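Carbohydrate binding module (Ruminococcus flavefaciens, PDB 4V1K) probably binds plant cell-wall polysaccharides, as a carbohydrate-binding module of the cellulosomal family 9 glycoside hydrolase Cel9A. Local coordinates at residues 24-29 against 122-127; 33-38 against 102-107; 44-49 against 59-64; 73-78 against 113-118; 90-95 against 108-113. All blocks are in the same frame, centred on the assembly; numbering follows the deposited sequence. Where two conformers were deposited one is given.

Contact 1 of 5, residues 24-29 against 122-127; sequences RMIGFS and FTIDSV
Val127 and Phe28 make the face contact between residues 24-29 and 122-127. Val127 CG2 sits over a face of the Phe28 ring as a CH-pi contact, 4.2 Å from the ring centroid and 17° off the normal, though shifted toward the rim, where CE2 is its nearest atom. Phe28 CG stands anti to its own carbonyl carbon (chi1 -55°), which carries the ring across the gap with its CZ end leading.

The remaining contacts are made by one methyl group. Ile124 comes at Phe28 from the opposite direction and puts CD1 at the ring edge, near its plane, 4.0 Å from Phe28 CZ. The same methyl meets Ile26 CD1 at 4.2 Å, so a single carbon of Ile124 serves both residues of strand 25-29. Ile26 was modelled in two conformers, and the distance holds for one of them.

The strands belong to different sheets: their axes come no closer than 10.6 Å and run at 46° to each other, so side chains alone span the space. Behind them, Ile26 pairs with Phe112 and Phe28 with Ile110 through the backbone, and Ile124 packs on Val46. With four buried apolar residues and separations of about 4 Å, cohesion here comes from dispersion and the exclusion of water.

Contact 2 of 5, residues 33-38 against 102-107; sequences FGISSS and IQTQYG
Neither 33-38 nor 102-107, which meet through Ile35, Ser37, Thr104 and Gln105, forms helix or strand; the backbones are nearest at Ser37 and Thr104, whose CA atoms lie 6.4 Å apart.

Among the side chains, Ile35 and Thr104 cross at about a right angle and touch through their branch methyls, Ile35 CG2 to Thr104 CG2 at 3.8 Å. Thr104 turns its other branch, OG1, toward Ser37, whose CA is 4.0 Å away. That hydroxyl also holds a water, at 2.8 Å from Thr104 OG1, which donates a hydrogen bond to Ile35 O over 2.9 Å, so the polar link between the loops is water-mediated. Farther out, the extended chain of Gln105 brings NE2 to 3.6 Å from Ser37 CB. The start of that chain is tied down by Gln105 N, which donates to Gln103 OE1 from above the amide's carbonyl plane.

Ile35 also rests on Leu129 and Leu131, and Thr104 on Tyr30. This is loop-to-loop packing at one end of a beta-sandwich, between the connections leading into strands 41-49 and 109-114.

Contact 3 of 5, residues 44-49 against 59-64; sequences VQVNIS and GQFGTS
Phe61 reaches Val44 and Val46 across the middle of the protein, and the walk along 59-64 is largely the story of this one ring. Just before it, Gln60 turns to the other side of its strand, where its amide is used at both ends: OE1 accepts from Trp115 NE1 and NE2 donates to Gly76 O.

Phe61 then points into the core, with CG anti to the carbonyl carbon (chi1 -69°), which places the CE2-CZ side of the ring against the valines. Val46 CG2 lies at the ring edge, near its plane, 3.7 Å from Phe61 CE2 and 3.8 Å from Phe61 CZ. The two side chains slide past one another in opposite directions. Val44 CG1 comes in obliquely to the same corner, 3.8 Å from Phe61 CE2, so that both methyls converge on one aromatic carbon.

Past Gly62, Thr63 OG1 donates to the carbonyl of the next residue, Ser64 O, at 2.9 Å and is also bonded to Tyr30 OH. Ser64 OG in turn receives Glu109 N.

Around the ring, Trp92 of strand 87-93 lies nearly parallel, with planes about 15° apart, and Phe112 of strand 109-114 is inclined at about 50°. Ile79 of strand 73-83 adds another apolar neighbour, and Val44 and Val46 are bonded through the backbone to Trp92 and Ile90 of the adjoining strand 87-93, in the sheet that faces Phe61.

Contact 4 of 5, residues 73-78 against 113-118; sequences WAMGDE and GVWWID
Trp115 meets Met75 and Glu78 at two separate points on the edge of its indole. Met75, a selenomethionine, leaves its backbone with CG anti to the carbonyl carbon and continues extended through chi2, then bends at the selenium (chi3 55°). That last bend swings CE into the plane of the indole, 3.9 Å from Trp115 CZ2 on the benzo ring.

Glu78 takes a different route. Its CG is anti to the backbone N (chi1 -164°) and the chain stays extended beyond CG, enough to bring OE2 to 3.7 Å from Trp115 CD1. The oxygen lies in the indole plane, but the carboxylate itself is turned 67° from the ring, so it meets the edge steeply. An anionic oxygen beside this electropositive C-H rim is probably favourable. The indole N-H is spent elsewhere: Trp115 NE1 donates to Gln60 OE1, which helps to set how the ring is rotated.

Trp115 sits where the chain turns a corner between strands 109-114 and 116-117, and with Trp116 it faces Val58 in a classic beta bulge. Gly113, just before the corner, lies beneath the indole: its carbonyl carbon is 4.0 Å from the ring plane, toward the rim, and the glycine lets the indole lie close over the backbone.

Trp116, beyond the bulge, is exposed and touches a bound 2-hydroxybutane-1,4-diol. Its NE1 donates to Asp118 OD1 at 3.0 Å, an oxygen met from above the carboxylate plane although it lies close to the plane of the indole.

Contact 5 of 5, residues 90-95 against 108-113; sequences ITWKVP and GEIKFG
Ile90 and Phe112 cross at about a right angle, the isoleucine ending against the rim of the phenyl ring. Ile90 CD1 lies near the ring plane, 3.7 Å from Phe112 CZ and 3.9 Å from Phe112 CE1. Phe112 does not set out straight toward strand 87-93; with CG anti to the backbone N (chi1 171°), its ring is carried across so that the far edge makes the contact. Ile90 was modelled in two conformers, and the distances hold for one of them.

Trp92 and Ile110 are arranged differently, sliding past each other in opposite directions. Ile110 CD1 reaches the benzo edge of the indole, 3.9 Å from Trp92 CZ3 and near its plane. One indole face carries Val94 CG2, 3.8 Å above it and toward the rim. The ring of Phe112 meets that of Tyr57, planes about 10° apart.

On the strand's other side Lys111 NZ forms a salt bridge with Glu109 OE1 at 2.9 Å, meeting the carboxylate on its syn side but 34° out of its plane. Charged residues thus alternate with Ile110 and Phe112 along 109-112. Such two-faced alternation, with apolar side chains from facing sheets meeting in the middle, is the hallmark of a beta-sandwich core.

Contacts 1, 3 and 5 join the two antiparallel sheets through one continuous core: contacts 3 and 5 have centres about 4 Å apart, and the centre of contact 1 lies about 7 Å from that of contact 3 and 10 Å from that of contact 5. Strands 41-49, 87-93 and 121-131 supply one side, 25-29, 55-64 and 109-114 the other. Contact 4 stays within the second sheet's strands, sharing Gly113 with contact 5. The centres of contacts 2 and 4 are about 22 Å apart, on opposite sides of the chain's centre. Along the sequence, contact 1 spans all the others, while contact 2 crosses contacts 4 and 5. Early and late strands thus interleave into a single compact module.

Contact 1 of 5, residues 24-29 against 122-127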
# COMPACT_ATOMS: atom_id res chain seq x y z
N ARG A 24 -8.84 1.32 9.20
CA ARG A 24 -8.76 0.33 8.11
C ARG A 24 -7.71 0.67 7.04
O ARG A 24 -7.54 -0.07 6.07
CB ARG A 24 -10.14 0.11 7.48
CG ARG A 24 -11.07 -0.69 8.39
CD ARG A 24 -12.39 -0.99 7.76
NE ARG A 24 -13.20 -1.87 8.59
CZ ARG A 24 -14.45 -1.61 8.96
NH1 ARG A 24 -15.06 -0.45 8.60
NH2 ARG A 24 -15.09 -2.53 9.69
N MSE A 25 -7.01 1.78 7.19
CA MSE A 25 -5.82 2.04 6.34
C MSE A 25 -4.55 1.93 7.17
O MSE A 25 -4.39 2.58 8.22
CB MSE A 25 -5.86 3.42 5.66
CG MSE A 25 -7.12 3.61 4.83
SE MSE A 25 -7.04 5.06 3.52
CE MSE A 25 -6.24 4.06 2.04
N ILE A 26 -3.63 1.12 6.68
CA ILE A 26 -2.35 0.91 7.37
C ILE A 26 -1.26 1.68 6.64
O ILE A 26 -1.05 1.54 5.43
CB ILE A 26 -1.98 -0.56 7.46
CG1 ILE A 26 -3.09 -1.30 8.22
CG2 ILE A 26 -0.64 -0.70 8.17
CD1 ILE A 26 -3.24 -2.76 7.86
N GLY A 27 -0.60 2.58 7.40
CA GLY A 27 0.36 3.51 6.85
C GLY A 27 1.82 3.10 6.97
O GLY A 27 2.22 2.50 7.98
N PHE A 28 2.60 3.46 5.93
CA PHE A 28 4.06 3.30 5.91
C PHE A 28 4.70 4.59 5.43
O PHE A 28 4.33 5.14 4.39
CB PHE A 28 4.48 2.13 5.04
CG PHE A 28 3.83 0.85 5.41
CD1 PHE A 28 4.38 0.06 6.43
CD2 PHE A 28 2.66 0.43 4.79
CE1 PHE A 28 3.78 -1.12 6.80
CE2 PHE A 28 2.06 -0.75 5.18
CZ PHE A 28 2.62 -1.51 6.18
N SER A 29 5.62 5.12 6.24
CA SER A 29 6.30 6.36 5.90
C SER A 29 7.26 6.14 4.71
O SER A 29 8.06 5.19 4.71
CB SER A 29 7.10 6.92 7.11
OG SER A 29 6.27 7.16 8.26
N PHE A 122 -3.70 -11.89 8.99
CA PHE A 122 -2.62 -12.02 7.99
C PHE A 122 -1.44 -11.15 8.38
O PHE A 122 -1.55 -10.28 9.24
CB PHE A 122 -3.14 -11.66 6.58
CG PHE A 122 -3.50 -10.20 6.41
CD1 PHE A 122 -4.76 -9.74 6.80
CD2 PHE A 122 -2.63 -9.29 5.85
CE1 PHE A 122 -5.11 -8.42 6.66
CE2 PHE A 122 -2.99 -7.95 5.70
CZ PHE A 122 -4.23 -7.52 6.10
N THR A 123 -0.31 -11.42 7.75
CA THR A 123 0.91 -10.62 7.94
C THR A 123 1.32 -9.91 6.66
O THR A 123 1.29 -10.50 5.56
CB THR A 123 2.08 -11.51 8.43
OG1 THR A 123 1.72 -12.17 9.66
CG2 THR A 123 3.34 -10.68 8.71
N ILE A 124 1.64 -8.62 6.81
CA ILE A 124 2.28 -7.84 5.73
C ILE A 124 3.77 -8.15 5.80
O ILE A 124 4.52 -7.61 6.69
CB ILE A 124 1.99 -6.32 5.85
CG1 ILE A 124 0.48 -6.07 5.75
CG2 ILE A 124 2.74 -5.51 4.78
CD1 ILE A 124 0.08 -4.63 6.06
N ASP A 125 4.22 -9.00 4.89
CA ASP A 125 5.62 -9.42 4.87
C ASP A 125 6.55 -8.39 4.24
O ASP A 125 7.68 -8.18 4.72
CB ASP A 125 5.76 -10.75 4.16
CG ASP A 125 5.03 -11.89 4.87
OD1 ASP A 125 5.14 -12.03 6.11
OD2 ASP A 125 4.36 -12.67 4.18
N SER A 126 6.10 -7.77 3.14
CA SER A 126 6.86 -6.72 2.51
C SER A 126 5.98 -5.73 1.74
O SER A 126 4.86 -6.07 1.36
CB SER A 126 7.94 -7.31 1.60
OG SER A 126 7.41 -8.07 0.54
N VAL A 127 6.51 -4.52 1.55
CA VAL A 127 5.91 -3.51 0.69
C VAL A 127 7.02 -3.09 -0.28
O VAL A 127 8.15 -2.81 0.14
CB VAL A 127 5.35 -2.30 1.47
CG1 VAL A 127 4.70 -1.32 0.49
CG2 VAL A 127 4.37 -2.75 2.55

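Contact 2 of 5, residues 33-38 against 102-107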
# COMPACT_ATOMS: atom_id res chain seq x y z
N PHE A 33 11.65 3.72 3.23
CA PHE A 33 12.15 3.08 2.00
C PHE A 33 13.50 3.62 1.54
O PHE A 33 14.24 2.92 0.87
CB PHE A 33 11.16 3.27 0.85
CG PHE A 33 9.84 2.56 1.03
CD1 PHE A 33 8.82 3.14 1.78
CD2 PHE A 33 9.61 1.33 0.43
CE1 PHE A 33 7.60 2.49 1.96
CE2 PHE A 33 8.39 0.69 0.57
CZ PHE A 33 7.39 1.26 1.34
N GLY A 34 13.79 4.89 1.82
CA GLY A 34 15.02 5.53 1.35
C GLY A 34 14.93 6.14 -0.04
O GLY A 34 15.96 6.44 -0.64
N ILE A 35 13.70 6.30 -0.53
CA ILE A 35 13.39 6.89 -1.84
C ILE A 35 13.78 8.37 -1.94
O ILE A 35 13.57 9.14 -1.00
CB ILE A 35 11.89 6.66 -2.22
CG1 ILE A 35 11.58 7.14 -3.63
CG2 ILE A 35 10.93 7.30 -1.23
CD1 ILE A 35 10.27 6.62 -4.17
N SER A 36 14.34 8.75 -3.09
CA SER A 36 14.66 10.14 -3.41
C SER A 36 13.45 10.84 -4.05
O SER A 36 12.63 10.22 -4.74
CB SER A 36 15.84 10.20 -4.41
OG SER A 36 16.00 11.49 -4.99
N SER A 37 13.36 12.14 -3.86
CA SER A 37 12.27 12.91 -4.45
C SER A 37 12.44 13.05 -5.98
O SER A 37 11.52 13.48 -6.66
CB SER A 37 12.15 14.27 -3.78
OG SER A 37 13.32 15.05 -3.98
N SER A 38 13.58 12.65 -6.53
CA SER A 38 13.76 12.62 -8.01
C SER A 38 13.05 11.44 -8.68
O SER A 38 12.84 11.43 -9.88
CB SER A 38 15.25 12.56 -8.38
OG SER A 38 15.84 11.34 -7.98
N ILE A 102 3.14 12.61 -5.81
CA ILE A 102 3.40 11.92 -4.52
C ILE A 102 4.41 12.72 -3.67
O ILE A 102 5.49 13.16 -4.19
CB ILE A 102 3.84 10.45 -4.71
CG1 ILE A 102 2.64 9.62 -5.18
CG2 ILE A 102 4.44 9.86 -3.44
CD1 ILE A 102 2.94 8.18 -5.57
N GLN A 103 4.08 12.84 -2.38
CA GLN A 103 4.94 13.53 -1.43
C GLN A 103 5.69 12.49 -0.60
O GLN A 103 5.12 11.86 0.29
CB GLN A 103 4.12 14.46 -0.52
CG GLN A 103 4.95 15.10 0.59
CD GLN A 103 6.06 15.98 0.07
OE1 GLN A 103 7.07 15.48 -0.43
NE2 GLN A 103 5.92 17.32 0.22
N THR A 104 6.96 12.28 -0.92
CA THR A 104 7.81 11.37 -0.14
C THR A 104 8.52 12.02 1.05
O THR A 104 9.08 11.32 1.92
CB THR A 104 8.90 10.70 -1.02
OG1 THR A 104 9.77 11.69 -1.59
CG2 THR A 104 8.26 9.89 -2.12
N GLN A 105 8.49 13.35 1.10
CA GLN A 105 9.19 14.12 2.13
C GLN A 105 8.26 14.54 3.27
O GLN A 105 7.03 14.43 3.17
CB GLN A 105 9.76 15.39 1.49
CG GLN A 105 10.60 15.15 0.23
CD GLN A 105 11.29 16.40 -0.27
OE1 GLN A 105 12.06 17.01 0.45
NE2 GLN A 105 11.03 16.77 -1.51
N TYR A 106 8.87 15.03 4.35
CA TYR A 106 8.14 15.72 5.43
C TYR A 106 7.08 14.81 6.11
O TYR A 106 6.08 15.28 6.62
CB TYR A 106 7.55 17.08 4.94
CG TYR A 106 8.60 17.90 4.24
CD1 TYR A 106 9.75 18.30 4.93
CD2 TYR A 106 8.47 18.27 2.89
CE1 TYR A 106 10.77 19.02 4.29
CE2 TYR A 106 9.48 19.00 2.25
CZ TYR A 106 10.62 19.38 2.95
OH TYR A 106 11.67 20.07 2.31
N GLY A 107 7.39 13.51 6.15
CA GLY A 107 6.54 12.51 6.80
C GLY A 107 5.47 11.89 5.88
O GLY A 107 4.58 11.18 6.38
O HOH W 1 12.29 11.63 -0.46

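Contact 3 of 5, residues 44-49 against 59-64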
# COMPACT_ATOMS: atom_id res chain seq x y z
N VAL A 44 2.93 -0.07 -6.65
CA VAL A 44 3.11 -0.50 -5.26
C VAL A 44 2.62 -1.94 -5.12
O VAL A 44 1.54 -2.26 -5.59
CB VAL A 44 2.33 0.39 -4.29
CG1 VAL A 44 2.60 0.00 -2.84
CG2 VAL A 44 2.70 1.84 -4.48
N GLN A 45 3.43 -2.79 -4.50
CA GLN A 45 3.06 -4.17 -4.23
C GLN A 45 3.13 -4.46 -2.73
O GLN A 45 4.10 -4.08 -2.06
CB GLN A 45 3.98 -5.15 -4.96
CG GLN A 45 3.86 -5.05 -6.47
CD GLN A 45 4.61 -6.13 -7.21
OE1 GLN A 45 5.66 -6.59 -6.76
NE2 GLN A 45 4.08 -6.56 -8.37
N VAL A 46 2.08 -5.10 -2.22
CA VAL A 46 2.00 -5.51 -0.82
C VAL A 46 1.95 -7.05 -0.82
O VAL A 46 1.00 -7.66 -1.33
CB VAL A 46 0.80 -4.89 -0.11
CG1 VAL A 46 0.75 -5.37 1.34
CG2 VAL A 46 0.89 -3.35 -0.18
N ASN A 47 2.97 -7.66 -0.22
CA ASN A 47 3.10 -9.12 -0.13
C ASN A 47 2.59 -9.58 1.23
O ASN A 47 3.11 -9.14 2.27
CB ASN A 47 4.54 -9.55 -0.38
CG ASN A 47 4.99 -9.18 -1.77
OD1 ASN A 47 4.45 -9.69 -2.75
ND2 ASN A 47 5.93 -8.26 -1.87
N ILE A 48 1.59 -10.45 1.20
CA ILE A 48 0.96 -10.90 2.44
C ILE A 48 0.95 -12.41 2.55
O ILE A 48 1.02 -13.12 1.54
CB ILE A 48 -0.48 -10.35 2.61
CG1 ILE A 48 -1.45 -10.89 1.55
CG2 ILE A 48 -0.51 -8.84 2.60
CD1 ILE A 48 -2.91 -10.58 1.81
N SER A 49 0.85 -12.89 3.79
CA SER A 49 0.77 -14.31 4.07
C SER A 49 -0.11 -14.60 5.27
O SER A 49 -0.41 -13.70 6.09
CB SER A 49 2.18 -14.89 4.24
OG SER A 49 2.82 -14.45 5.41
N GLY A 59 -10.01 -3.52 -1.35
CA GLY A 59 -9.46 -2.31 -0.71
C GLY A 59 -8.97 -1.29 -1.72
O GLY A 59 -9.29 -1.37 -2.88
N GLN A 60 -8.24 -0.30 -1.23
CA GLN A 60 -7.77 0.83 -2.02
C GLN A 60 -6.50 1.34 -1.39
O GLN A 60 -6.32 1.21 -0.16
CB GLN A 60 -8.77 2.01 -1.98
CG GLN A 60 -9.86 1.97 -2.96
CD GLN A 60 -10.84 3.09 -2.80
OE1 GLN A 60 -11.72 2.99 -1.99
NE2 GLN A 60 -10.72 4.12 -3.63
N PHE A 61 -5.66 1.96 -2.21
CA PHE A 61 -4.46 2.65 -1.73
C PHE A 61 -4.68 4.16 -1.70
O PHE A 61 -5.40 4.73 -2.53
CB PHE A 61 -3.23 2.35 -2.59
CG PHE A 61 -2.72 0.93 -2.48
CD1 PHE A 61 -3.44 -0.13 -3.00
CD2 PHE A 61 -1.52 0.67 -1.87
CE1 PHE A 61 -2.97 -1.43 -2.91
CE2 PHE A 61 -1.03 -0.62 -1.78
CZ PHE A 61 -1.76 -1.69 -2.30
N GLY A 62 -4.03 4.81 -0.73
CA GLY A 62 -3.94 6.26 -0.70
C GLY A 62 -2.51 6.73 -0.48
O GLY A 62 -1.67 5.97 0.01
N THR A 63 -2.25 7.99 -0.79
CA THR A 63 -0.92 8.56 -0.61
C THR A 63 -0.97 10.05 -0.28
O THR A 63 -1.81 10.81 -0.78
CB THR A 63 -0.03 8.33 -1.87
OG1 THR A 63 1.29 8.88 -1.69
CG2 THR A 63 -0.67 8.96 -3.11
N SER A 64 0.01 10.46 0.54
CA SER A 64 0.32 11.88 0.65
C SER A 64 0.71 12.44 -0.74
O SER A 64 1.39 11.77 -1.50
CB SER A 64 1.50 12.11 1.61
OG SER A 64 1.19 11.63 2.92

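Contact 4 of 5, residues 73-78 against 113-118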
# COMPACT_ATOMS: atom_id res chain seq x y z
N TRP A 73 -3.70 14.77 -0.55
CA TRP A 73 -4.11 13.37 -0.47
C TRP A 73 -4.71 12.92 -1.78
O TRP A 73 -5.47 13.68 -2.41
CB TRP A 73 -5.17 13.22 0.62
CG TRP A 73 -5.88 11.91 0.81
CD1 TRP A 73 -7.20 11.68 0.59
CD2 TRP A 73 -5.34 10.69 1.32
NE1 TRP A 73 -7.53 10.41 0.93
CE2 TRP A 73 -6.41 9.77 1.40
CE3 TRP A 73 -4.07 10.29 1.73
CZ2 TRP A 73 -6.23 8.46 1.90
CZ3 TRP A 73 -3.88 9.01 2.22
CH2 TRP A 73 -4.96 8.10 2.27
N ALA A 74 -4.38 11.69 -2.20
CA ALA A 74 -5.01 11.07 -3.38
C ALA A 74 -5.19 9.58 -3.13
O ALA A 74 -4.40 8.97 -2.41
CB ALA A 74 -4.16 11.29 -4.64
N MSE A 75 -6.23 9.00 -3.74
CA MSE A 75 -6.50 7.57 -3.68
C MSE A 75 -6.63 6.97 -5.07
O MSE A 75 -7.13 7.63 -6.02
CB MSE A 75 -7.79 7.25 -2.89
CG MSE A 75 -7.56 7.63 -1.43
SE MSE A 75 -9.18 7.21 -0.37
CE MSE A 75 -9.51 5.47 -0.68
N GLY A 76 -6.19 5.71 -5.18
CA GLY A 76 -6.41 4.93 -6.37
C GLY A 76 -7.80 4.28 -6.41
O GLY A 76 -8.61 4.40 -5.44
N ASP A 77 -8.06 3.58 -7.51
CA ASP A 77 -9.34 2.87 -7.69
C ASP A 77 -9.45 1.68 -6.72
O ASP A 77 -8.43 1.15 -6.23
CB ASP A 77 -9.44 2.34 -9.12
CG ASP A 77 -9.64 3.42 -10.17
OD1 ASP A 77 -10.07 4.55 -9.84
OD2 ASP A 77 -9.37 3.09 -11.35
N GLU A 78 -10.67 1.24 -6.45
CA GLU A 78 -10.88 0.00 -5.70
C GLU A 78 -10.28 -1.21 -6.41
O GLU A 78 -10.38 -1.36 -7.66
CB GLU A 78 -12.37 -0.25 -5.44
CG GLU A 78 -12.62 -1.29 -4.33
CD GLU A 78 -14.10 -1.48 -4.00
OE1 GLU A 78 -14.82 -2.15 -4.79
OE2 GLU A 78 -14.52 -0.99 -2.93
N GLY A 113 -5.27 0.31 2.31
CA GLY A 113 -6.63 0.21 2.84
C GLY A 113 -7.17 -1.21 2.67
O GLY A 113 -7.10 -1.80 1.58
N VAL A 114 -7.71 -1.76 3.75
CA VAL A 114 -8.33 -3.08 3.74
C VAL A 114 -9.82 -2.94 4.06
O VAL A 114 -10.21 -2.77 5.22
CB VAL A 114 -7.66 -4.06 4.76
CG1 VAL A 114 -8.22 -5.47 4.58
CG2 VAL A 114 -6.15 -4.11 4.56
N TRP A 115 -10.65 -2.96 3.02
CA TRP A 115 -12.10 -2.85 3.25
C TRP A 115 -12.73 -4.20 3.64
O TRP A 115 -13.73 -4.24 4.37
CB TRP A 115 -12.79 -2.29 2.00
CG TRP A 115 -12.31 -0.96 1.43
CD1 TRP A 115 -12.59 -0.51 0.16
CD2 TRP A 115 -11.52 0.07 2.06
NE1 TRP A 115 -12.02 0.72 -0.05
CE2 TRP A 115 -11.36 1.10 1.09
CE3 TRP A 115 -10.90 0.22 3.32
CZ2 TRP A 115 -10.64 2.29 1.36
CZ3 TRP A 115 -10.20 1.41 3.57
CH2 TRP A 115 -10.05 2.41 2.58
N TRP A 116 -12.12 -5.29 3.16
CA TRP A 116 -12.54 -6.66 3.49
C TRP A 116 -11.42 -7.60 3.17
O TRP A 116 -10.70 -7.37 2.21
CB TRP A 116 -13.74 -7.08 2.65
CG TRP A 116 -14.27 -8.45 2.96
CD1 TRP A 116 -14.05 -9.61 2.24
CD2 TRP A 116 -15.12 -8.81 4.06
NE1 TRP A 116 -14.71 -10.66 2.84
CE2 TRP A 116 -15.36 -10.19 3.97
CE3 TRP A 116 -15.65 -8.10 5.13
CZ2 TRP A 116 -16.17 -10.85 4.88
CZ3 TRP A 116 -16.45 -8.78 6.05
CH2 TRP A 116 -16.70 -10.14 5.91
N ILE A 117 -11.25 -8.64 3.96
CA ILE A 117 -10.40 -9.76 3.56
C ILE A 117 -11.03 -11.02 4.14
O ILE A 117 -11.47 -11.02 5.30
CB ILE A 117 -8.91 -9.52 3.96
CG1 ILE A 117 -8.00 -10.61 3.37
CG2 ILE A 117 -8.76 -9.40 5.47
CD1 ILE A 117 -6.52 -10.26 3.35
N ASP A 118 -11.09 -12.10 3.35
CA ASP A 118 -11.79 -13.32 3.76
C ASP A 118 -11.07 -13.97 4.96
O ASP A 118 -11.68 -14.26 5.96
CB ASP A 118 -11.87 -14.30 2.60
CG ASP A 118 -12.99 -14.01 1.59
OD1 ASP A 118 -14.03 -13.41 1.95
OD2 ASP A 118 -12.83 -14.43 0.41

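Contact 5 of 5, residues 90-95 against 108-113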
# COMPACT_ATOMS: atom_id res chain seq x y z
N ILE A 90 -0.78 -8.06 -3.55
CA ILE A 90 -1.75 -7.08 -3.99
C ILE A 90 -0.98 -5.95 -4.67
O ILE A 90 -0.06 -5.38 -4.09
CB ILE A 90 -2.55 -6.54 -2.81
CG1 ILE A 90 -3.36 -7.66 -2.14
CG2 ILE A 90 -3.47 -5.42 -3.26
CD1 ILE A 90 -3.50 -7.50 -0.65
N THR A 91 -1.35 -5.66 -5.90
CA THR A 91 -0.65 -4.70 -6.75
C THR A 91 -1.55 -3.49 -7.06
O THR A 91 -2.71 -3.66 -7.52
CB THR A 91 -0.23 -5.38 -8.07
OG1 THR A 91 0.62 -6.50 -7.77
CG2 THR A 91 0.51 -4.40 -8.97
N TRP A 92 -0.97 -2.29 -6.86
CA TRP A 92 -1.55 -1.03 -7.35
C TRP A 92 -0.68 -0.40 -8.44
O TRP A 92 0.45 -0.04 -8.19
CB TRP A 92 -1.71 -0.05 -6.20
CG TRP A 92 -2.31 1.27 -6.55
CD1 TRP A 92 -3.31 1.50 -7.45
CD2 TRP A 92 -1.97 2.57 -6.02
NE1 TRP A 92 -3.61 2.83 -7.51
CE2 TRP A 92 -2.81 3.51 -6.65
CE3 TRP A 92 -1.04 3.01 -5.07
CZ2 TRP A 92 -2.76 4.88 -6.37
CZ3 TRP A 92 -0.99 4.40 -4.78
CH2 TRP A 92 -1.85 5.31 -5.44
N LYS A 93 -1.23 -0.29 -9.64
CA LYS A 93 -0.58 0.43 -10.74
C LYS A 93 -0.94 1.91 -10.58
O LYS A 93 -2.12 2.29 -10.66
CB LYS A 93 -1.02 -0.13 -12.12
CG LYS A 93 -0.71 -1.63 -12.24
CD LYS A 93 -0.89 -2.23 -13.61
CE LYS A 93 -0.30 -3.63 -13.62
NZ LYS A 93 -0.43 -4.30 -14.94
N VAL A 94 0.07 2.72 -10.26
CA VAL A 94 -0.16 4.10 -9.88
C VAL A 94 -0.45 4.95 -11.12
O VAL A 94 0.36 4.98 -12.04
CB VAL A 94 1.04 4.67 -9.11
CG1 VAL A 94 0.76 6.07 -8.64
CG2 VAL A 94 1.38 3.78 -7.90
N PRO A 95 -1.59 5.66 -11.15
CA PRO A 95 -1.84 6.53 -12.30
C PRO A 95 -0.81 7.67 -12.42
O PRO A 95 -0.34 8.18 -11.41
CB PRO A 95 -3.23 7.12 -12.01
CG PRO A 95 -3.81 6.40 -10.91
CD PRO A 95 -2.70 5.71 -10.17
N GLY A 108 5.51 12.17 4.56
CA GLY A 108 4.56 11.57 3.65
C GLY A 108 4.49 10.05 3.79
O GLY A 108 5.52 9.39 4.04
N GLU A 109 3.30 9.51 3.54
CA GLU A 109 3.01 8.09 3.68
C GLU A 109 2.29 7.49 2.47
O GLU A 109 1.48 8.17 1.81
CB GLU A 109 2.10 7.83 4.91
CG GLU A 109 2.74 8.16 6.25
CD GLU A 109 1.90 7.83 7.46
OE1 GLU A 109 0.87 7.13 7.33
OE2 GLU A 109 2.33 8.23 8.57
N ILE A 110 2.51 6.18 2.27
CA ILE A 110 1.66 5.32 1.49
C ILE A 110 0.75 4.56 2.44
O ILE A 110 1.20 4.06 3.50
CB ILE A 110 2.50 4.37 0.56
CG1 ILE A 110 1.61 3.50 -0.33
CG2 ILE A 110 3.44 3.45 1.37
CD1 ILE A 110 0.91 4.25 -1.42
N LYS A 111 -0.53 4.48 2.10
CA LYS A 111 -1.56 3.85 2.96
C LYS A 111 -2.25 2.69 2.21
O LYS A 111 -2.70 2.84 1.07
CB LYS A 111 -2.58 4.90 3.44
CG LYS A 111 -1.94 6.01 4.26
CD LYS A 111 -2.68 6.29 5.54
CE LYS A 111 -2.08 7.48 6.25
NZ LYS A 111 -2.05 7.22 7.72
N PHE A 112 -2.29 1.53 2.88
CA PHE A 112 -2.87 0.28 2.36
C PHE A 112 -4.20 0.08 3.06
O PHE A 112 -4.27 -0.23 4.26
CB PHE A 112 -1.89 -0.87 2.66
CG PHE A 112 -2.42 -2.25 2.38
CD1 PHE A 112 -2.83 -2.61 1.11
CD2 PHE A 112 -2.42 -3.22 3.38
CE1 PHE A 112 -3.26 -3.92 0.85
CE2 PHE A 112 -2.86 -4.50 3.13
CZ PHE A 112 -3.27 -4.84 1.87
N GLY A 113 -5.27 0.31 2.31
CA GLY A 113 -6.63 0.21 2.84
C GLY A 113 -7.17 -1.21 2.67
O GLY A 113 -7.10 -1.80 1.58